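Local coordinates for putative regulator (PDB 3HFI), which is of unknown function but is probably a transcription regulator whose UTRA domain, as in related GntR-type repressors, would sense a small effector molecule, at residues I46-R57 against L68-E76; A129-L137 against F148-K157. All coordinates share one frame; numbering follows the deposited sequence.

Interaction 1: I46-R57 against L68-E76; sequences ITPGQDILYLER and LIENRINIE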
loop_
_atom_site.group_PDB
_atom_site.type_symbol
_atom_site.label_atom_id
_atom_site.label_comp_id
_atom_site.label_asym_id
_atom_site.label_seq_id
_atom_site.Cartn_x
_atom_site.Cartn_y
_atom_site.Cartn_z
ATOM N N ILE A 46 1.812 -1.404 -22.225
ATOM C CA ILE A 46 2.724 -0.931 -23.262
ATOM C C ILE A 46 2.996 -2.087 -24.217
ATOM O O ILE A 46 2.645 -3.215 -23.924
ATOM C CB ILE A 46 4.034 -0.358 -22.679
ATOM C CG1 ILE A 46 4.806 -1.406 -21.886
ATOM C CG2 ILE A 46 3.738 0.869 -21.819
ATOM C CD1 ILE A 46 6.192 -0.857 -21.344
ATOM N N THR A 47 3.658 -1.793 -25.347
ATOM C CA THR A 47 3.987 -2.806 -26.347
ATOM C C THR A 47 5.121 -3.656 -25.785
ATOM O O THR A 47 6.108 -3.134 -25.306
ATOM C CB THR A 47 4.343 -2.153 -27.664
ATOM O OG1 THR A 47 3.269 -1.272 -28.026
ATOM C CG2 THR A 47 4.592 -3.174 -28.790
ATOM N N PRO A 48 4.965 -4.976 -25.805
ATOM C CA PRO A 48 6.071 -5.844 -25.478
ATOM C C PRO A 48 7.319 -5.387 -26.212
ATOM O O PRO A 48 7.291 -5.073 -27.433
ATOM C CB PRO A 48 5.640 -7.194 -26.048
ATOM C CG PRO A 48 4.025 -7.148 -25.914
ATOM C CD PRO A 48 3.702 -5.694 -26.134
ATOM N N GLY A 49 8.427 -5.385 -25.484
ATOM C CA GLY A 49 9.728 -4.973 -26.050
ATOM C C GLY A 49 10.099 -3.492 -25.865
ATOM O O GLY A 49 11.267 -3.066 -26.115
ATOM N N GLN A 50 9.130 -2.690 -25.463
ATOM C CA GLN A 50 9.391 -1.294 -25.257
ATOM C C GLN A 50 10.339 -1.108 -24.087
ATOM O O GLN A 50 10.145 -1.722 -23.077
ATOM C CB GLN A 50 8.108 -0.586 -24.915
ATOM C CG GLN A 50 8.295 0.880 -24.887
ATOM C CD GLN A 50 7.011 1.591 -24.903
ATOM O OE1 GLN A 50 6.350 1.606 -25.932
ATOM N NE2 GLN A 50 6.636 2.210 -23.785
ATOM N N ASP A 51 11.350 -0.258 -24.232
ATOM C CA ASP A 51 12.315 -0.053 -23.160
ATOM C C ASP A 51 11.679 0.523 -21.919
ATOM O O ASP A 51 10.800 1.385 -21.973
ATOM C CB ASP A 51 13.469 0.828 -23.648
ATOM C CG ASP A 51 14.499 0.072 -24.439
ATOM O OD1 ASP A 51 14.522 -1.179 -24.429
ATOM O OD2 ASP A 51 15.371 0.731 -25.023
ATOM N N ILE A 52 11.986 -0.078 -20.781
ATOM C CA ILE A 52 11.571 0.441 -19.506
ATOM C C ILE A 52 12.794 0.564 -18.650
ATOM O O ILE A 52 13.864 -0.020 -18.973
ATOM C CB ILE A 52 10.468 -0.437 -18.851
ATOM C CG1 ILE A 52 10.902 -1.930 -18.642
ATOM C CG2 ILE A 52 9.147 -0.316 -19.651
ATOM C CD1 ILE A 52 11.762 -2.194 -17.377
ATOM N N LEU A 53 12.683 1.342 -17.576
ATOM C CA LEU A 53 13.753 1.454 -16.566
ATOM C C LEU A 53 13.551 0.445 -15.395
ATOM O O LEU A 53 12.483 0.403 -14.781
ATOM C CB LEU A 53 13.805 2.891 -16.003
ATOM C CG LEU A 53 14.825 3.214 -14.890
ATOM C CD1 LEU A 53 16.217 2.967 -15.441
ATOM C CD2 LEU A 53 14.630 4.666 -14.401
ATOM N N TYR A 54 14.550 -0.387 -15.119
ATOM C CA TYR A 54 14.491 -1.316 -14.046
ATOM C C TYR A 54 15.359 -0.719 -12.929
ATOM O O TYR A 54 16.438 -0.270 -13.197
ATOM C CB TYR A 54 15.077 -2.633 -14.467
ATOM C CG TYR A 54 15.369 -3.576 -13.319
ATOM C CD1 TYR A 54 14.407 -4.493 -12.878
ATOM C CD2 TYR A 54 16.602 -3.587 -12.706
ATOM C CE1 TYR A 54 14.667 -5.386 -11.862
ATOM C CE2 TYR A 54 16.884 -4.497 -11.650
ATOM C CZ TYR A 54 15.899 -5.389 -11.248
ATOM O OH TYR A 54 16.119 -6.253 -10.179
ATOM N N LEU A 55 14.850 -0.664 -11.696
ATOM C CA LEU A 55 15.595 -0.173 -10.541
ATOM C C LEU A 55 15.500 -1.210 -9.460
ATOM O O LEU A 55 14.393 -1.641 -9.110
ATOM C CB LEU A 55 14.934 1.079 -10.024
ATOM C CG LEU A 55 15.489 2.445 -9.997
ATOM C CD1 LEU A 55 16.220 2.832 -11.316
ATOM C CD2 LEU A 55 14.332 3.394 -9.603
ATOM N N GLU A 56 16.630 -1.588 -8.889
ATOM C CA GLU A 56 16.625 -2.449 -7.719
ATOM C C GLU A 56 17.112 -1.652 -6.515
ATOM O O GLU A 56 18.216 -1.065 -6.551
ATOM C CB GLU A 56 17.552 -3.645 -7.966
ATOM C CG GLU A 56 17.443 -4.789 -6.992
ATOM C CD GLU A 56 18.366 -5.984 -7.417
ATOM O OE1 GLU A 56 19.487 -5.772 -7.949
ATOM O OE2 GLU A 56 17.950 -7.148 -7.224
ATOM N N ARG A 57 16.299 -1.654 -5.463
ATOM C CA ARG A 57 16.490 -0.797 -4.291
ATOM C C ARG A 57 16.333 -1.609 -3.028
ATOM O O ARG A 57 15.450 -2.465 -2.944
ATOM C CB ARG A 57 15.468 0.330 -4.320
ATOM C CG ARG A 57 15.803 1.355 -5.395
ATOM C CD ARG A 57 14.576 1.990 -5.929
ATOM N NE ARG A 57 14.074 2.923 -4.962
ATOM C CZ ARG A 57 12.838 2.942 -4.460
ATOM N NH1 ARG A 57 11.873 2.085 -4.808
ATOM N NH2 ARG A 57 12.557 3.866 -3.571
ATOM N N LEU A 68 13.515 -5.666 -0.334
ATOM C CA LEU A 68 14.136 -5.507 -1.648
ATOM C C LEU A 68 13.037 -5.142 -2.644
ATOM O O LEU A 68 12.024 -5.818 -2.725
ATOM C CB LEU A 68 14.868 -6.800 -2.020
ATOM C CG LEU A 68 15.607 -6.867 -3.348
ATOM C CD1 LEU A 68 16.852 -5.974 -3.370
ATOM C CD2 LEU A 68 15.955 -8.328 -3.496
ATOM N N ILE A 69 13.227 -4.036 -3.361
ATOM C CA ILE A 69 12.249 -3.499 -4.273
ATOM C C ILE A 69 12.832 -3.493 -5.667
ATOM O O ILE A 69 13.939 -2.969 -5.874
ATOM C CB ILE A 69 11.858 -2.060 -3.899
ATOM C CG1 ILE A 69 11.528 -1.979 -2.388
ATOM C CG2 ILE A 69 10.691 -1.592 -4.815
ATOM C CD1 ILE A 69 11.203 -0.578 -1.882
ATOM N N GLU A 70 12.091 -4.056 -6.618
ATOM C CA GLU A 70 12.426 -4.001 -8.055
ATOM C C GLU A 70 11.332 -3.238 -8.760
ATOM O O GLU A 70 10.191 -3.721 -8.855
ATOM C CB GLU A 70 12.485 -5.410 -8.586
ATOM C CG GLU A 70 13.530 -6.177 -7.917
ATOM C CD GLU A 70 13.617 -7.552 -8.493
ATOM O OE1 GLU A 70 12.853 -8.437 -8.024
ATOM O OE2 GLU A 70 14.479 -7.739 -9.391
ATOM N N ASN A 71 11.630 -2.017 -9.162
ATOM C CA ASN A 71 10.692 -1.165 -9.848
ATOM C C ASN A 71 10.915 -1.256 -11.372
ATOM O O ASN A 71 12.060 -1.284 -11.832
ATOM C CB ASN A 71 10.897 0.308 -9.416
ATOM C CG ASN A 71 10.792 0.519 -7.947
ATOM O OD1 ASN A 71 11.758 0.901 -7.282
ATOM N ND2 ASN A 71 9.586 0.341 -7.426
ATOM N N ARG A 72 9.844 -1.271 -12.147
ATOM C CA ARG A 72 9.916 -1.182 -13.571
ATOM C C ARG A 72 8.973 -0.053 -13.999
ATOM O O ARG A 72 7.773 -0.090 -13.758
ATOM C CB ARG A 72 9.486 -2.498 -14.167
ATOM C CG ARG A 72 10.593 -3.553 -14.137
ATOM C CD ARG A 72 10.116 -4.881 -14.499
ATOM N NE ARG A 72 11.203 -5.876 -14.587
ATOM C CZ ARG A 72 11.496 -6.738 -13.614
ATOM N NH1 ARG A 72 10.866 -6.693 -12.468
ATOM N NH2 ARG A 72 12.466 -7.606 -13.756
ATOM N N ILE A 73 9.556 0.933 -14.660
ATOM C CA ILE A 73 8.971 2.254 -14.908
ATOM C C ILE A 73 8.837 2.541 -16.405
ATOM O O ILE A 73 9.813 2.381 -17.154
ATOM C CB ILE A 73 9.851 3.363 -14.262
ATOM C CG1 ILE A 73 9.947 3.134 -12.743
ATOM C CG2 ILE A 73 9.208 4.689 -14.528
ATOM C CD1 ILE A 73 11.360 3.311 -12.168
ATOM N N ASN A 74 7.629 2.944 -16.837
ATOM C CA ASN A 74 7.412 3.391 -18.198
ATOM C C ASN A 74 8.040 4.772 -18.361
ATOM O O ASN A 74 7.480 5.785 -17.953
ATOM C CB ASN A 74 5.919 3.474 -18.490
ATOM C CG ASN A 74 5.634 3.889 -19.892
ATOM O OD1 ASN A 74 6.554 4.118 -20.683
ATOM N ND2 ASN A 74 4.368 3.953 -20.236
ATOM N N ILE A 75 9.189 4.821 -18.978
ATOM C CA ILE A 75 9.958 6.055 -19.088
ATOM C C ILE A 75 9.378 7.064 -20.094
ATOM O O ILE A 75 9.628 8.269 -19.991
ATOM C CB ILE A 75 11.455 5.749 -19.367
ATOM C CG1 ILE A 75 11.677 4.936 -20.620
ATOM C CG2 ILE A 75 12.045 4.916 -18.268
ATOM C CD1 ILE A 75 13.030 4.142 -20.512
ATOM N N GLU A 76 8.529 6.594 -21.009
ATOM C CA GLU A 76 7.863 7.503 -21.968
ATOM C C GLU A 76 7.017 8.559 -21.274
ATOM O O GLU A 76 6.835 9.639 -21.792
ATOM C CB GLU A 76 6.978 6.724 -22.917
ATOM C CG GLU A 76 7.629 5.425 -23.501
ATOM C CD GLU A 76 9.025 5.632 -24.062
ATOM O OE1 GLU A 76 9.277 6.695 -24.712
ATOM O OE2 GLU A 76 9.884 4.709 -23.874
#

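Interaction 2: A129-L137 against F148-K157; sequences APVLHLEQL and FGNVWLKGNK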
loop_
_atom_site.group_PDB
_atom_site.type_symbol
_atom_site.label_atom_id
_atom_site.label_comp_id
_atom_site.label_asym_id
_atom_site.label_seq_id
_atom_site.Cartn_x
_atom_site.Cartn_y
_atom_site.Cartn_z
ATOM N N ALA A 129 14.447 -19.588 2.025
ATOM C CA ALA A 129 13.533 -19.054 3.020
ATOM C C ALA A 129 12.266 -18.519 2.337
ATOM O O ALA A 129 12.320 -18.040 1.216
ATOM C CB ALA A 129 14.204 -17.948 3.785
ATOM N N PRO A 130 11.124 -18.611 3.008
ATOM C CA PRO A 130 9.898 -17.995 2.496
ATOM C C PRO A 130 9.794 -16.500 2.868
ATOM O O PRO A 130 10.041 -16.111 4.025
ATOM C CB PRO A 130 8.778 -18.805 3.180
ATOM C CG PRO A 130 9.392 -19.318 4.433
ATOM C CD PRO A 130 10.828 -19.605 4.063
ATOM N N VAL A 131 9.426 -15.677 1.897
ATOM C CA VAL A 131 9.241 -14.260 2.140
ATOM C C VAL A 131 7.874 -13.859 1.617
ATOM O O VAL A 131 7.265 -14.595 0.828
ATOM C CB VAL A 131 10.342 -13.459 1.465
ATOM C CG1 VAL A 131 11.665 -13.841 2.063
ATOM C CG2 VAL A 131 10.343 -13.713 -0.030
ATOM N N LEU A 132 7.380 -12.707 2.067
ATOM C CA LEU A 132 6.183 -12.146 1.474
ATOM C C LEU A 132 6.591 -11.459 0.184
ATOM O O LEU A 132 7.499 -10.617 0.140
ATOM C CB LEU A 132 5.453 -11.172 2.410
ATOM C CG LEU A 132 4.192 -10.544 1.771
ATOM C CD1 LEU A 132 2.990 -11.531 1.839
ATOM C CD2 LEU A 132 3.830 -9.227 2.438
ATOM N N HIS A 133 5.913 -11.838 -0.883
ATOM C CA HIS A 133 6.134 -11.208 -2.160
ATOM C C HIS A 133 4.896 -10.362 -2.498
ATOM O O HIS A 133 3.768 -10.827 -2.399
ATOM C CB HIS A 133 6.369 -12.247 -3.231
ATOM C CG HIS A 133 6.442 -11.683 -4.602
ATOM N ND1 HIS A 133 7.465 -10.845 -5.005
ATOM C CD2 HIS A 133 5.672 -11.880 -5.690
ATOM C CE1 HIS A 133 7.293 -10.510 -6.265
ATOM N NE2 HIS A 133 6.220 -11.130 -6.713
ATOM N N LEU A 134 5.142 -9.138 -2.904
ATOM C CA LEU A 134 4.109 -8.235 -3.366
ATOM C C LEU A 134 4.381 -7.831 -4.797
ATOM O O LEU A 134 5.537 -7.547 -5.152
ATOM C CB LEU A 134 4.178 -7.043 -2.473
ATOM C CG LEU A 134 3.240 -5.906 -2.604
ATOM C CD1 LEU A 134 2.611 -5.935 -1.233
ATOM C CD2 LEU A 134 3.995 -4.606 -2.827
ATOM N N GLU A 135 3.351 -7.867 -5.650
ATOM C CA GLU A 135 3.406 -7.157 -6.948
ATOM C C GLU A 135 2.515 -5.954 -6.807
ATOM O O GLU A 135 1.381 -6.098 -6.405
ATOM C CB GLU A 135 2.828 -7.964 -8.104
ATOM C CG GLU A 135 3.568 -9.173 -8.517
ATOM C CD GLU A 135 2.852 -9.891 -9.680
ATOM O OE1 GLU A 135 1.614 -9.922 -9.720
ATOM O OE2 GLU A 135 3.497 -10.406 -10.563
ATOM N N GLN A 136 2.982 -4.790 -7.221
ATOM C CA GLN A 136 2.219 -3.586 -7.095
ATOM C C GLN A 136 2.238 -2.823 -8.393
ATOM O O GLN A 136 3.307 -2.588 -8.975
ATOM C CB GLN A 136 2.853 -2.708 -6.039
ATOM C CG GLN A 136 2.046 -1.418 -5.809
ATOM C CD GLN A 136 2.655 -0.540 -4.788
ATOM O OE1 GLN A 136 3.801 -0.036 -4.973
ATOM N NE2 GLN A 136 1.921 -0.339 -3.658
ATOM N N LEU A 137 1.074 -2.416 -8.841
ATOM C CA LEU A 137 0.939 -1.643 -10.057
ATOM C C LEU A 137 0.490 -0.260 -9.603
ATOM O O LEU A 137 -0.462 -0.152 -8.894
ATOM C CB LEU A 137 -0.083 -2.310 -10.998
ATOM C CG LEU A 137 -0.182 -1.819 -12.440
ATOM C CD1 LEU A 137 1.164 -1.768 -13.138
ATOM C CD2 LEU A 137 -1.175 -2.645 -13.263
ATOM N N PHE A 148 5.510 -0.727 -12.201
ATOM C CA PHE A 148 5.168 -2.105 -11.801
ATOM C C PHE A 148 6.318 -2.605 -10.941
ATOM O O PHE A 148 7.453 -2.766 -11.427
ATOM C CB PHE A 148 4.974 -3.033 -13.026
ATOM C CG PHE A 148 4.657 -4.442 -12.664
ATOM C CD1 PHE A 148 3.515 -4.738 -11.938
ATOM C CD2 PHE A 148 5.502 -5.472 -13.008
ATOM C CE1 PHE A 148 3.225 -6.009 -11.568
ATOM C CE2 PHE A 148 5.210 -6.796 -12.613
ATOM C CZ PHE A 148 4.093 -7.049 -11.945
ATOM N N GLY A 149 6.036 -2.781 -9.656
ATOM C CA GLY A 149 7.025 -3.147 -8.663
ATOM C C GLY A 149 6.819 -4.531 -8.109
ATOM O O GLY A 149 5.683 -4.998 -7.951
ATOM N N ASN A 150 7.931 -5.185 -7.827
ATOM C CA ASN A 150 7.973 -6.449 -7.127
ATOM C C ASN A 150 8.728 -6.220 -5.844
ATOM O O ASN A 150 9.864 -5.715 -5.889
ATOM C CB ASN A 150 8.748 -7.472 -7.930
ATOM C CG ASN A 150 7.909 -8.110 -9.000
ATOM O OD1 ASN A 150 7.413 -9.194 -8.809
ATOM N ND2 ASN A 150 7.723 -7.433 -10.122
ATOM N N VAL A 151 8.123 -6.587 -4.711
ATOM C CA VAL A 151 8.700 -6.286 -3.402
ATOM C C VAL A 151 8.881 -7.584 -2.640
ATOM O O VAL A 151 7.979 -8.413 -2.617
ATOM C CB VAL A 151 7.822 -5.321 -2.609
ATOM C CG1 VAL A 151 8.439 -5.008 -1.296
ATOM C CG2 VAL A 151 7.622 -4.026 -3.396
ATOM N N TRP A 152 10.037 -7.723 -1.997
ATOM C CA TRP A 152 10.404 -8.912 -1.256
ATOM C C TRP A 152 10.563 -8.483 0.177
ATOM O O TRP A 152 11.499 -7.749 0.504
ATOM C CB TRP A 152 11.700 -9.465 -1.789
ATOM C CG TRP A 152 11.613 -9.633 -3.231
ATOM C CD1 TRP A 152 11.897 -8.700 -4.210
ATOM C CD2 TRP A 152 11.149 -10.779 -3.886
ATOM N NE1 TRP A 152 11.632 -9.215 -5.449
ATOM C CE2 TRP A 152 11.178 -10.501 -5.287
ATOM C CE3 TRP A 152 10.702 -12.023 -3.444
ATOM C CZ2 TRP A 152 10.780 -11.437 -6.235
ATOM C CZ3 TRP A 152 10.323 -12.952 -4.374
ATOM C CH2 TRP A 152 10.373 -12.663 -5.763
ATOM N N LEU A 153 9.632 -8.933 1.012
ATOM C CA LEU A 153 9.418 -8.313 2.300
ATOM C C LEU A 153 9.795 -9.506 3.098
ATOM O O LEU A 153 9.261 -10.538 2.816
ATOM C CB LEU A 153 7.979 -8.410 2.774
ATOM C CG LEU A 153 7.142 -7.147 2.625
ATOM C CD1 LEU A 153 6.773 -6.930 1.192
ATOM C CD2 LEU A 153 5.887 -7.320 3.484
ATOM N N LYS A 154 10.700 -9.426 4.058
ATOM C CA LYS A 154 11.082 -10.681 4.759
ATOM C C LYS A 154 10.355 -10.713 6.105
ATOM O O LYS A 154 10.521 -11.650 6.881
ATOM C CB LYS A 154 12.345 -9.789 4.927
ATOM C CG LYS A 154 13.300 -10.131 6.055
ATOM C CD LYS A 154 14.413 -9.076 6.104
ATOM C CE LYS A 154 15.287 -9.184 7.365
ATOM N NZ LYS A 154 16.675 -9.704 7.110
ATOM N N GLY A 155 9.563 -9.686 6.378
ATOM C CA GLY A 155 8.814 -9.574 7.622
ATOM C C GLY A 155 7.310 -9.793 7.577
ATOM O O GLY A 155 6.870 -10.931 7.649
ATOM N N ASN A 156 6.510 -8.727 7.483
ATOM C CA ASN A 156 5.053 -8.897 7.528
ATOM C C ASN A 156 4.184 -7.779 6.965
ATOM O O ASN A 156 4.497 -6.609 7.100
ATOM C CB ASN A 156 4.607 -9.229 8.947
ATOM C CG ASN A 156 3.512 -10.258 8.975
ATOM O OD1 ASN A 156 3.666 -11.359 8.452
ATOM N ND2 ASN A 156 2.392 -9.911 9.588
ATOM N N LYS A 157 3.081 -8.161 6.340
ATOM C CA LYS A 157 2.221 -7.222 5.633
ATOM C C LYS A 157 2.239 -5.854 6.270
ATOM O O LYS A 157 2.403 -5.739 7.473
ATOM C CB LYS A 157 0.777 -7.722 5.616
ATOM C CG LYS A 157 0.490 -8.963 4.791
ATOM C CD LYS A 157 -0.729 -9.713 5.341
ATOM C CE LYS A 157 -1.458 -8.897 6.429
ATOM N NZ LYS A 157 -1.089 -9.177 7.833
#

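Interaction 1: I46-R57 against L68-E76
Tyr54 and Arg72 face each other as a non-hydrogen-bonded pair in the antiparallel beta hairpin formed by strands 51-60 and 65-73 of the UTRA domain. Tyr54 CD1 sits over the centre of one face of the Arg72 guanidinium, 3.7 Å from Arg72 CZ, with the two planes turned 63° apart. An extended chain carries the Arg72 head there, with Arg72 CG 3.7 Å from Ile52 CD1, and a salt bridge from NE to Glu34 fixes its polar end. At the hydroxyl end of the same ring, in its plane, Tyr54 OH is modelled 2.3 Å from Glu70 OE2, a hydrogen bond too short for its length to be trusted; the carboxylate stands almost perpendicular to the ring. The other oxygen, Glu70 OE1, is taken by Arg119 and Trp152, so both carboxylate oxygens of the buried Glu70 have partners.

On the opposite face, Leu53, Leu55 and Ile73 form an apolar patch: Ile73 CD1 lies 3.9 Å from Leu55 CD2, and Ile75, beyond the strand, joins at its end with CG2 3.5 Å from Leu53 CB. Further along this face the Arg57 chain bends at chi3 (75°), and Arg57 NH1 reaches a lone pair of Asn71 OD1 at 2.7 Å, although that oxygen lies 24° out of the guanidinium plane.

Interaction 2: A129-L137 against F148-K157
The second beta hairpin of the UTRA domain, strands 130-139 and 144-153, is joined here by paired backbone bonds at Leu132-Leu153, Leu134-Val151 and Gln136-Gly149. On one face His133 and Trp152 extend in the same direction from neighbouring strands. Both rings tip against each other at 36°, and His133 ND1 sits 3.4 Å above the indole plane, displaced from the centre of the indole and 3.5 Å from Trp152 CH2, the closest indole atom. Val131 CG2 meets the edge of the indole in its plane, 3.8 Å from Trp152 CE3, while Trp152 NE1 is hydrogen-bonded to Glu70.

Further along this face the Phe148 ring, its CG anti to the backbone N (chi1 179°), reaches diagonally over to Glu135 on the partner strand. There the carboxylate comes in at the ring edge, with Glu135 OE2 3.7 Å from Phe148 CZ; the same oxygen is hydrogen-bonded to Tyr39. Leu137 CD1 touches Phe148 CD1 at 4.0 Å.

The reverse face is aliphatic where Leu134 CD2 packs 3.7 Å from Val151 CG2, and Gln136 hydrogen-bonds to Tyr159 and Gly161 of the second subunit. Strand 105-114 flanks strand 130-139, whereas helix 117-123 packs on Trp152 and helix 38-44 on Phe148.

In the fold
Interactions 1 and 2 are two hairpins of one antiparallel sheet, their centres about 17 Å apart on opposite sides of the chain's centre. They meet where strand 65-73 of interaction 1 runs beside strand 144-153 of interaction 2: Arg72 O lies 2.8 Å from Phe148 N, and Leu68 O lies 2.8 Å from Trp152 N, both probable hydrogen bonds. Side chains cross the seam as well, from Glu70 to Trp152 and in the hydrogen bond between Asn71 and Glu147. Helix 38-44 spans both contacts, touching Ile52 and Arg72 in one and Phe148 in the other. Gly161 of the second subunit, the last residue modelled in the chain, reaches both, packing on Ile69 and Val151.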